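ORF14 (PDB 2WPX) binds acetyl-CoA as a tandem GNAT protein of the clavulanic acid biosynthesis pathway and probably acts as an acyltransferase. Local coordinates at residues G72-A77 against R110-K115; L283-N288 against I314-A319. One frame throughout, in Å; residues are numbered along the deposited sequence.

Contact 1. Residues G72-A77 against R110-K115; sequences GALRLA and RELARK
L74 and L112 reach toward each other tip to tip, L74 CD2 lying 3.7 Å from L112 CD1. L74 sends CG away from its backbone N (chi1 168°), which carries its branch out to the helix. L76 meets the same leucine at its root, with L76 CD1 3.8 Å from L112 CB. These side chains meet through apolar contacts, and no hydrogen bond joins the two segments. The same L76 methyl comes 4.2 Å from A113 N, where the small side chain of A113 suits a close approach.

Residues alternate along a strand: L74 and L76 face the helix, while R75 faces the other way, pairing with D61 in a salt bridge. R110 and R114 bond to backbone oxygens of E334 and A335.

The axes of the two short segments approach to 10.0 Å and run 28° apart, so helix 101-115 packs along strand 69-79 within the acetyltransferase fold. The side chain of L74 is about 4 Å from that of L90, which binds acetyl-CoA, so this packing probably helps shape the cofactor site. L74 also touches L105, H108 and A109, L112 extends to D60 and W62 of strand 57-66, and helix 18-33 packs on A73 and R75.

Contact 2. Residues L283-N288 against I314-A319; sequences LLKLAN and IAVNAA
K285 and V316 meet through hydrocarbon, the lysine crossing the valine obliquely with K285 CD 3.7 Å from V316 CG1. Valine suits this place because its branch sits close to its own helix and offers a methyl without a long reach. That methyl, CG1, stands opposite the backbone N (chi1 176°), directed at the neighbouring helix, while CG2 lies beside the N.

The lysine starts extended and then turns. Its CG is opposite the carbonyl carbon (chi1 -67°), but the chain turns at its third and fourth torsions (the fourth 85°). As modelled, K285 NZ reaches the hydroxyl of T269, with which it hydrogen-bonds, though the exact path of the chain's end is doubtful. Lysine suits this place, since a methylene can pack on V316 while the buried ammonium end finds T269 on strand 263-271.

Both helices belong to the second GNAT-family region, where helix 280-295 follows strand 263-271 and helix 311-319 follows strand 301-307. The nearest CA atoms of the two segments, K285 CA and N317 CA, are 8.5 Å apart, an ordinary distance for packed helices, and side chains meet in the interval.

N317 lies across the lysine at about a right angle. The lysine's end and this amide are too close in the model to be read in detail. The amide has other partners, both weak: OD1 accepts from Q266 NE2, and ND2 donates to N306 OD1. Asparagine suits a buried spot beside the strands because it can accept and donate at once, so its amide can reach weakly toward both Q266 and N306.

In the fold
From the N terminus, strand 69-79 enters contact 1, which closes when the chain, after strand 84-92, returns along helix 101-115; the loop spans 32 residues and lies within the first GNAT-family region. The chain then passes through strand 149-162 into the second region. There helix 280-295 opens contact 2, and helix 311-319 closes it 25 residues later, after strand 301-307. The two loops follow in series, neither nesting nor crossing. Contact 1 joins helix to strand near the bound acetyl-CoA, whereas contact 2 joins two helices far from the acetyl-CoA site. Their centres are 38 Å apart, on opposite sides of the chain's centre.

Contact 1. Residues G72-A77 against R110-K115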
ATOM      1  N   GLY A  72      11.813  11.245  15.257  1.00 16.53           N
ATOM      2  CA  GLY A  72      10.756  10.257  14.981  1.00 15.21           C
ATOM      3  C   GLY A  72       9.524  10.920  14.418  1.00 15.18           C
ATOM      4  O   GLY A  72       9.440  12.142  14.339  1.00 15.18           O
ATOM      5  N   ALA A  73       8.557  10.113  14.018  1.00 14.79           N
ATOM      6  CA  ALA A  73       7.410  10.635  13.299  1.00 13.68           C
ATOM      7  C   ALA A  73       6.249   9.726  13.603  1.00 13.33           C
ATOM      8  O   ALA A  73       6.422   8.537  13.730  1.00 12.95           O
ATOM      9  CB  ALA A  73       7.699  10.638  11.819  1.00 12.98           C
ATOM     10  N   LEU A  74       5.075  10.305  13.753  1.00 13.05           N
ATOM     11  CA  LEU A  74       3.856   9.523  13.900  1.00 13.36           C
ATOM     12  C   LEU A  74       2.809   9.998  12.909  1.00 12.53           C
ATOM     13  O   LEU A  74       2.532  11.157  12.879  1.00 13.80           O
ATOM     14  CB  LEU A  74       3.285   9.748  15.301  1.00 13.39           C
ATOM     15  CG  LEU A  74       1.867   9.252  15.589  1.00 12.37           C
ATOM     16  CD1 LEU A  74       1.843   7.737  15.700  1.00 10.81           C
ATOM     17  CD2 LEU A  74       1.328   9.926  16.878  1.00  9.35           C
ATOM     18  N   ARG A  75       2.196   9.121  12.139  1.00 12.39           N
ATOM     19  CA  ARG A  75       1.164   9.572  11.205  1.00 12.33           C
ATOM     20  C   ARG A  75      -0.080   8.735  11.425  1.00 12.91           C
ATOM     21  O   ARG A  75      -0.013   7.508  11.384  1.00 14.53           O
ATOM     22  CB  ARG A  75       1.642   9.415   9.750  1.00 12.56           C
ATOM     23  CG  ARG A  75       2.994  10.136   9.417  1.00 11.64           C
ATOM     24  CD  ARG A  75       3.141  10.414   7.855  1.00 14.37           C
ATOM     25  NE  ARG A  75       2.030  11.212   7.287  1.00 13.04           N
ATOM     26  CZ  ARG A  75       1.794  11.299   5.984  1.00 15.33           C
ATOM     27  NH1 ARG A  75       2.603  10.670   5.137  1.00 15.64           N
ATOM     28  NH2 ARG A  75       0.769  12.004   5.525  1.00 14.97           N
ATOM     29  N   LEU A  76      -1.211   9.393  11.664  1.00 13.15           N
ATOM     30  CA  LEU A  76      -2.482   8.709  11.752  1.00 13.73           C
ATOM     31  C   LEU A  76      -3.337   8.982  10.564  1.00 14.31           C
ATOM     32  O   LEU A  76      -3.358  10.098  10.058  1.00 14.92           O
ATOM     33  CB  LEU A  76      -3.272   9.177  12.961  1.00 13.10           C
ATOM     34  CG  LEU A  76      -2.753   8.677  14.297  1.00 14.81           C
ATOM     35  CD1 LEU A  76      -3.879   8.806  15.287  1.00 15.30           C
ATOM     36  CD2 LEU A  76      -2.190   7.246  14.234  1.00 13.32           C
ATOM     37  N   ALA A  77      -4.107   7.989  10.154  1.00 15.00           N
ATOM     38  CA  ALA A  77      -5.135   8.226   9.119  1.00 15.15           C
ATOM     39  C   ALA A  77      -6.443   7.976   9.793  1.00 15.30           C
ATOM     40  O   ALA A  77      -6.607   6.970  10.472  1.00 14.63           O
ATOM     41  CB  ALA A  77      -4.941   7.284   7.890  1.00 14.63           C
ATOM     42  N   ARG A 110      -2.373   7.037  20.956  1.00 18.20           N
ATOM     43  CA  ARG A 110      -3.596   6.829  21.731  1.00 19.74           C
ATOM     44  C   ARG A 110      -4.320   8.092  22.160  1.00 20.36           C
ATOM     45  O   ARG A 110      -5.574   8.143  22.119  1.00 20.14           O
ATOM     46  CB  ARG A 110      -3.329   5.890  22.917  1.00 21.05           C
ATOM     47  CG  ARG A 110      -2.833   4.571  22.339  1.00 22.01           C
ATOM     48  CD  ARG A 110      -2.397   3.601  23.368  1.00 28.62           C
ATOM     49  NE  ARG A 110      -3.427   3.360  24.349  1.00 34.48           N
ATOM     50  CZ  ARG A 110      -3.423   3.939  25.542  1.00 38.89           C
ATOM     51  NH1 ARG A 110      -2.439   4.769  25.835  1.00 41.40           N
ATOM     52  NH2 ARG A 110      -4.373   3.684  26.437  1.00 40.39           N
ATOM     53  N   GLU A 111      -3.549   9.109  22.527  1.00 19.82           N
ATOM     54  CA  GLU A 111      -4.102  10.435  22.794  1.00 22.22           C
ATOM     55  C   GLU A 111      -4.786  11.101  21.542  1.00 20.64           C
ATOM     56  O   GLU A 111      -5.889  11.672  21.656  1.00 20.03           O
ATOM     57  CB  GLU A 111      -2.986  11.329  23.317  1.00 23.99           C
ATOM     58  CG  GLU A 111      -3.430  12.661  23.842  1.00 32.64           C
ATOM     59  CD  GLU A 111      -2.369  13.255  24.776  1.00 43.64           C
ATOM     60  OE1 GLU A 111      -1.318  13.736  24.269  1.00 44.30           O
ATOM     61  OE2 GLU A 111      -2.593  13.247  26.020  1.00 50.72           O
ATOM     62  N   LEU A 112      -4.138  11.012  20.372  1.00 18.39           N
ATOM     63  CA  LEU A 112      -4.697  11.584  19.115  1.00 17.84           C
ATOM     64  C   LEU A 112      -5.958  10.809  18.707  1.00 16.59           C
ATOM     65  O   LEU A 112      -6.972  11.405  18.374  1.00 17.57           O
ATOM     66  CB  LEU A 112      -3.680  11.547  17.983  1.00 16.07           C
ATOM     67  CG  LEU A 112      -2.493  12.510  18.108  1.00 18.30           C
ATOM     68  CD1 LEU A 112      -1.536  12.278  16.898  1.00 19.16           C
ATOM     69  CD2 LEU A 112      -2.924  14.044  18.282  1.00 17.05           C
ATOM     70  N   ALA A 113      -5.925   9.490  18.852  1.00 14.70           N
ATOM     71  CA  ALA A 113      -7.111   8.679  18.560  1.00 14.81           C
ATOM     72  C   ALA A 113      -8.267   9.084  19.434  1.00 15.53           C
ATOM     73  O   ALA A 113      -9.407   9.168  18.968  1.00 15.80           O
ATOM     74  CB  ALA A 113      -6.837   7.218  18.721  1.00 14.12           C
ATOM     75  N   ARG A 114      -7.966   9.326  20.696  1.00 16.71           N
ATOM     76  CA  ARG A 114      -8.958   9.708  21.664  1.00 18.75           C
ATOM     77  C   ARG A 114      -9.512  11.116  21.355  1.00 19.71           C
ATOM     78  O   ARG A 114     -10.698  11.386  21.487  1.00 19.60           O
ATOM     79  CB  ARG A 114      -8.350   9.643  23.065  1.00 19.93           C
ATOM     80  CG  ARG A 114      -8.858   8.500  23.854  1.00 23.72           C
ATOM     81  CD  ARG A 114      -7.992   8.026  25.012  1.00 27.37           C
ATOM     82  NE  ARG A 114      -7.028   8.977  25.533  1.00 32.83           N
ATOM     83  CZ  ARG A 114      -5.788   8.625  25.912  1.00 33.76           C
ATOM     84  NH1 ARG A 114      -5.394   7.368  25.807  1.00 33.10           N
ATOM     85  NH2 ARG A 114      -4.935   9.518  26.384  1.00 34.34           N
ATOM     86  N   LYS A 115      -8.649  12.018  20.917  1.00 20.09           N
ATOM     87  CA  LYS A 115      -9.095  13.374  20.582  1.00 21.46           C
ATOM     88  C   LYS A 115     -10.106  13.332  19.402  1.00 21.09           C
ATOM     89  O   LYS A 115     -11.046  14.121  19.335  1.00 21.50           O
ATOM     90  CB  LYS A 115      -7.868  14.230  20.252  1.00 21.17           C
ATOM     91  CG  LYS A 115      -8.203  15.567  19.740  1.00 26.21           C
ATOM     92  CD  LYS A 115      -6.951  16.315  19.362  1.00 29.13           C
ATOM     93  CE  LYS A 115      -6.448  15.853  18.028  1.00 31.64           C
ATOM     94  NZ  LYS A 115      -5.895  17.105  17.429  1.00 38.88           N
TER

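Contact 2. Residues L283-N288 against I314-A319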
ATOM      1  N   LEU A 283      -3.376 -13.627 -18.030  1.00 17.58           N
ATOM      2  CA  LEU A 283      -3.294 -12.856 -19.259  1.00 17.49           C
ATOM      3  C   LEU A 283      -3.184 -11.385 -18.904  1.00 16.23           C
ATOM      4  O   LEU A 283      -2.356 -10.684 -19.430  1.00 17.99           O
ATOM      5  CB  LEU A 283      -4.541 -13.065 -20.118  1.00 17.68           C
ATOM      6  CG  LEU A 283      -4.730 -11.999 -21.200  1.00 18.03           C
ATOM      7  CD1 LEU A 283      -3.723 -12.191 -22.320  1.00 17.11           C
ATOM      8  CD2 LEU A 283      -6.146 -12.045 -21.728  1.00 18.76           C
ATOM      9  N   LEU A 284      -4.048 -10.926 -18.003  1.00 15.74           N
ATOM     10  CA  LEU A 284      -4.051  -9.562 -17.537  1.00 14.81           C
ATOM     11  C   LEU A 284      -2.680  -9.104 -16.922  1.00 14.88           C
ATOM     12  O   LEU A 284      -2.158  -8.065 -17.296  1.00 14.57           O
ATOM     13  CB  LEU A 284      -5.241  -9.345 -16.586  1.00 14.31           C
ATOM     14  CG  LEU A 284      -6.595  -9.196 -17.294  1.00 15.64           C
ATOM     15  CD1 LEU A 284      -7.697  -9.042 -16.265  1.00 15.91           C
ATOM     16  CD2 LEU A 284      -6.650  -8.003 -18.292  1.00 12.39           C
ATOM     17  N   LYS A 285      -2.083  -9.877 -16.026  1.00 15.95           N
ATOM     18  CA  LYS A 285      -0.803  -9.432 -15.436  1.00 16.87           C
ATOM     19  C   LYS A 285       0.311  -9.335 -16.443  1.00 16.39           C
ATOM     20  O   LYS A 285       1.113  -8.386 -16.396  1.00 15.55           O
ATOM     21  CB  LYS A 285      -0.348 -10.307 -14.270  1.00 18.14           C
ATOM     22  CG  LYS A 285      -1.231 -10.207 -13.088  1.00 18.81           C
ATOM     23  CD  LYS A 285      -0.810 -11.291 -12.134  1.00 24.05           C
ATOM     24  CE  LYS A 285      -0.917 -10.822 -10.695  1.00 26.55           C
ATOM     25  NZ  LYS A 285      -2.302 -11.066 -10.350  1.00 26.31           N
ATOM     26  N   LEU A 286       0.350 -10.301 -17.371  1.00 17.35           N
ATOM     27  CA  LEU A 286       1.411 -10.331 -18.358  1.00 17.56           C
ATOM     28  C   LEU A 286       1.202  -9.248 -19.383  1.00 17.19           C
ATOM     29  O   LEU A 286       2.170  -8.579 -19.756  1.00 17.92           O
ATOM     30  CB  LEU A 286       1.516 -11.677 -19.034  1.00 19.26           C
ATOM     31  CG  LEU A 286       2.220 -12.695 -18.159  1.00 19.08           C
ATOM     32  CD1 LEU A 286       1.968 -14.017 -18.819  1.00 18.44           C
ATOM     33  CD2 LEU A 286       3.719 -12.420 -18.084  1.00 13.04           C
ATOM     34  N   ALA A 287      -0.036  -9.046 -19.838  1.00 15.97           N
ATOM     35  CA  ALA A 287      -0.272  -7.951 -20.789  1.00 15.82           C
ATOM     36  C   ALA A 287       0.002  -6.603 -20.120  1.00 14.91           C
ATOM     37  O   ALA A 287       0.614  -5.739 -20.729  1.00 15.61           O
ATOM     38  CB  ALA A 287      -1.758  -7.988 -21.368  1.00 14.97           C
ATOM     39  N   ASN A 288      -0.463  -6.411 -18.880  1.00 14.46           N
ATOM     40  CA  ASN A 288      -0.181  -5.136 -18.181  1.00 15.36           C
ATOM     41  C   ASN A 288       1.311  -4.912 -17.894  1.00 15.70           C
ATOM     42  O   ASN A 288       1.782  -3.787 -17.943  1.00 16.25           O
ATOM     43  CB  ASN A 288      -0.956  -5.017 -16.873  1.00 14.84           C
ATOM     44  CG  ASN A 288      -1.324  -3.555 -16.536  1.00 16.65           C
ATOM     45  OD1 ASN A 288      -1.278  -3.147 -15.362  1.00 20.26           O
ATOM     46  ND2 ASN A 288      -1.695  -2.770 -17.561  1.00 10.39           N
ATOM     47  N   ILE A 314      -2.457 -15.848  -5.664  1.00 18.50           N
ATOM     48  CA  ILE A 314      -1.107 -16.296  -5.273  1.00 17.98           C
ATOM     49  C   ILE A 314      -0.540 -17.306  -6.315  1.00 17.53           C
ATOM     50  O   ILE A 314       0.620 -17.240  -6.749  1.00 17.71           O
ATOM     51  CB  ILE A 314      -1.129 -16.913  -3.880  1.00 18.25           C
ATOM     52  CG1 ILE A 314      -1.296 -15.783  -2.823  1.00 20.88           C
ATOM     53  CG2 ILE A 314       0.141 -17.668  -3.654  1.00 17.27           C
ATOM     54  CD1 ILE A 314      -1.413 -16.277  -1.349  1.00 20.34           C
ATOM     55  N   ALA A 315      -1.370 -18.256  -6.717  1.00 18.37           N
ATOM     56  CA  ALA A 315      -0.965 -19.220  -7.743  1.00 17.79           C
ATOM     57  C   ALA A 315      -0.607 -18.501  -9.041  1.00 17.48           C
ATOM     58  O   ALA A 315       0.389 -18.794  -9.684  1.00 17.83           O
ATOM     59  CB  ALA A 315      -2.061 -20.211  -7.950  1.00 18.71           C
ATOM     60  N   VAL A 316      -1.374 -17.491  -9.404  1.00 17.47           N
ATOM     61  CA  VAL A 316      -0.978 -16.694 -10.558  1.00 16.73           C
ATOM     62  C   VAL A 316       0.318 -15.913 -10.406  1.00 15.93           C
ATOM     63  O   VAL A 316       1.125 -15.866 -11.345  1.00 17.68           O
ATOM     64  CB  VAL A 316      -2.082 -15.772 -10.989  1.00 17.72           C
ATOM     65  CG1 VAL A 316      -1.589 -14.883 -12.126  1.00 19.30           C
ATOM     66  CG2 VAL A 316      -3.261 -16.641 -11.487  1.00 19.36           C
ATOM     67  N   ASN A 317       0.536 -15.308  -9.249  1.00 14.21           N
ATOM     68  CA  ASN A 317       1.697 -14.460  -9.048  1.00 14.29           C
ATOM     69  C   ASN A 317       2.971 -15.304  -9.070  1.00 14.16           C
ATOM     70  O   ASN A 317       3.925 -14.943  -9.760  1.00 14.29           O
ATOM     71  CB  ASN A 317       1.573 -13.624  -7.741  1.00 13.24           C
ATOM     72  CG  ASN A 317       0.697 -12.414  -7.920  1.00 12.89           C
ATOM     73  OD1 ASN A 317       0.618 -11.875  -9.029  1.00 13.09           O
ATOM     74  ND2 ASN A 317      -0.016 -12.004  -6.855  1.00 10.16           N
ATOM     75  N   ALA A 318       2.922 -16.454  -8.382  1.00 13.34           N
ATOM     76  CA  ALA A 318       4.022 -17.417  -8.322  1.00 14.33           C
ATOM     77  C   ALA A 318       4.434 -17.927  -9.687  1.00 16.59           C
ATOM     78  O   ALA A 318       5.637 -17.902 -10.025  1.00 18.29           O
ATOM     79  CB  ALA A 318       3.673 -18.626  -7.379  1.00 13.38           C
ATOM     80  N   ALA A 319       3.462 -18.376 -10.485  1.00 17.83           N
ATOM     81  CA  ALA A 319       3.757 -18.803 -11.895  1.00 19.59           C
ATOM     82  C   ALA A 319       4.528 -17.717 -12.590  1.00 19.66           C
ATOM     83  O   ALA A 319       5.256 -17.980 -13.517  1.00 22.18           O
ATOM     84  CB  ALA A 319       2.456 -19.060 -12.705  1.00 19.14           C
TER